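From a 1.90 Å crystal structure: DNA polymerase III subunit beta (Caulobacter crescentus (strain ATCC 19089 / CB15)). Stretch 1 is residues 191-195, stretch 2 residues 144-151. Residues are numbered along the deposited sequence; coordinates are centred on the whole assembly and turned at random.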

# COMPACT_ATOMS: atom_id res chain seq x y z
N LEU A 191 -8.57 12.26 24.81
CA LEU A 191 -7.81 12.76 25.92
C LEU A 191 -7.05 11.58 26.53
O LEU A 191 -7.63 10.48 26.74
CB LEU A 191 -8.75 13.42 26.93
CG LEU A 191 -8.16 13.97 28.25
CD1 LEU A 191 -9.07 15.01 28.87
CD2 LEU A 191 -7.82 12.91 29.29
N ALA A 192 -5.75 11.78 26.82
CA ALA A 192 -4.96 10.82 27.54
C ALA A 192 -4.02 11.53 28.48
O ALA A 192 -3.53 12.64 28.18
CB ALA A 192 -4.20 9.92 26.59
N GLU A 193 -3.78 10.94 29.64
CA GLU A 193 -2.94 11.58 30.62
C GLU A 193 -2.14 10.58 31.43
O GLU A 193 -2.45 9.38 31.46
CB GLU A 193 -3.77 12.50 31.51
CG GLU A 193 -4.68 11.74 32.48
CD GLU A 193 -5.78 12.55 33.08
OE1 GLU A 193 -5.81 13.78 32.85
OE2 GLU A 193 -6.61 11.94 33.83
N MET A 194 -1.10 11.11 32.08
CA MET A 194 -0.20 10.35 32.94
C MET A 194 0.19 11.21 34.12
O MET A 194 0.03 12.43 34.05
CB MET A 194 1.06 9.95 32.19
CG MET A 194 1.90 11.17 31.69
SD MET A 194 3.36 10.74 30.73
CE MET A 194 4.35 10.15 32.10
N PRO A 195 0.71 10.60 35.21
CA PRO A 195 1.28 11.43 36.28
C PRO A 195 2.39 12.30 35.70
O PRO A 195 3.21 11.82 34.93
CB PRO A 195 1.84 10.41 37.29
CG PRO A 195 1.14 9.12 36.98
CD PRO A 195 0.80 9.16 35.51
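Stretch 2 144-151: IRLIDKTR

The smallest side chain of stretch 1 carries the largest share of this contact: Ala 192 has 75 Å² covered by the other stretch, more than any other residue on either side. The example illustrates a general principle of helix-on-strand packing, that a short side chain lets the two backbones come close. Here the CA atoms of Ala 192 and Leu 146 are 5.5 Å apart, and the axes of strand and helix approach to 7.7 Å. The two elements run almost antiparallel, their N-to-C directions 167° apart, so that ascending the strand means descending the helix.

Residues 191-195 are extended, and side chains alternate in the usual way: Ala 192 and Met 194 point toward stretch 2, Leu 191 and Glu 193 away from it. Residues 144-148 are helical, with Asp 148 N bonded to Ile 144 O at 2.8 Å. The methyl of Ala 192 rests against Lys 149 and Thr 150 and, about one turn earlier, Leu 146, its CB lying 3.7 Å from both Lys 149 CB and Thr 150 CG2 and 4.2 Å from Leu 146 CD2. Thr 150 can offer its methyl to the strand while its hydroxyl turns back to its own chain, OG1 donating to Leu 146 O at 2.8 Å.

Leu 146 leaves its backbone sideways, yet its end reaches the strand: CD2 lies 3.7 Å from Glu 193 CA, and CD1 meets Met 194 SD at 3.8 Å. One polar link supplements this apolar packing. The extended side chain of Arg 145 brings NH1 to Glu 193 O, a hydrogen bond of 2.9 Å with an angle of 153°, while NH2 adds a weak one to Glu 193 O at 3.4 Å. The acceptor lies near the guanidinium plane, at its edge, where the N-H groups point. Together the two stretches bury 315 Å².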

# COMPACT_ATOMS: atom_id res chain seq x y z
N ILE A 144 4.64 7.43 24.28
CA ILE A 144 4.06 6.67 23.18
C ILE A 144 2.54 6.49 23.45
O ILE A 144 1.77 6.70 22.55
CB ILE A 144 4.77 5.32 22.92
CG1 ILE A 144 6.09 5.55 22.16
CG2 ILE A 144 3.87 4.36 22.09
CD1 ILE A 144 6.96 4.29 22.04
N ARG A 145 2.19 6.15 24.67
CA ARG A 145 0.77 5.96 25.04
C ARG A 145 0.01 7.30 24.86
O ARG A 145 -1.05 7.31 24.26
CB ARG A 145 0.63 5.41 26.44
CG ARG A 145 -0.80 5.34 26.96
CD ARG A 145 -0.88 4.82 28.38
NE ARG A 145 -2.18 5.15 29.00
CZ ARG A 145 -2.48 6.33 29.54
NH1 ARG A 145 -1.61 7.36 29.51
NH2 ARG A 145 -3.69 6.53 30.06
N LEU A 146 0.57 8.40 25.35
CA LEU A 146 -0.09 9.70 25.17
C LEU A 146 -0.44 9.99 23.75
O LEU A 146 -1.56 10.47 23.46
CB LEU A 146 0.71 10.86 25.79
CG LEU A 146 0.91 10.94 27.30
CD1 LEU A 146 1.63 12.23 27.67
CD2 LEU A 146 -0.39 10.82 28.11
N ILE A 147 0.50 9.70 22.84
CA ILE A 147 0.30 9.94 21.45
C ILE A 147 -0.66 8.92 20.81
O ILE A 147 -1.64 9.31 20.14
CB ILE A 147 1.66 10.00 20.68
CG1 ILE A 147 2.44 11.24 21.12
CG2 ILE A 147 1.44 10.03 19.19
CD1 ILE A 147 3.92 11.21 20.72
N ASP A 148 -0.39 7.64 21.01
CA ASP A 148 -1.20 6.61 20.34
C ASP A 148 -2.69 6.61 20.77
O ASP A 148 -3.57 6.32 19.96
CB ASP A 148 -0.60 5.22 20.51
CG ASP A 148 0.70 5.01 19.67
OD1 ASP A 148 1.09 5.93 18.92
OD2 ASP A 148 1.32 3.92 19.85
N LYS A 149 -2.95 6.96 22.02
CA LYS A 149 -4.33 7.12 22.52
C LYS A 149 -5.10 8.29 21.95
O LYS A 149 -6.32 8.32 22.07
CB LYS A 149 -4.34 7.20 24.04
CG LYS A 149 -3.80 5.97 24.77
CD LYS A 149 -4.82 4.84 24.81
CE LYS A 149 -4.36 3.76 25.74
NZ LYS A 149 -5.18 2.54 25.54
N THR A 150 -4.43 9.29 21.36
CA THR A 150 -5.10 10.54 20.96
C THR A 150 -4.91 11.00 19.51
O THR A 150 -5.72 11.75 19.02
CB THR A 150 -4.62 11.70 21.84
OG1 THR A 150 -3.19 11.85 21.70
CG2 THR A 150 -4.97 11.43 23.29
N ARG A 151 -3.86 10.57 18.82
CA ARG A 151 -3.46 11.32 17.61
C ARG A 151 -4.44 11.13 16.45
O ARG A 151 -4.58 12.00 15.61
CB ARG A 151 -2.04 10.97 17.19
CG ARG A 151 -1.90 9.68 16.50
CD ARG A 151 -0.48 9.29 16.15
NE ARG A 151 -0.04 9.83 14.91
CZ ARG A 151 0.86 9.26 14.09
NH1 ARG A 151 1.46 8.09 14.40
NH2 ARG A 151 1.16 9.86 12.97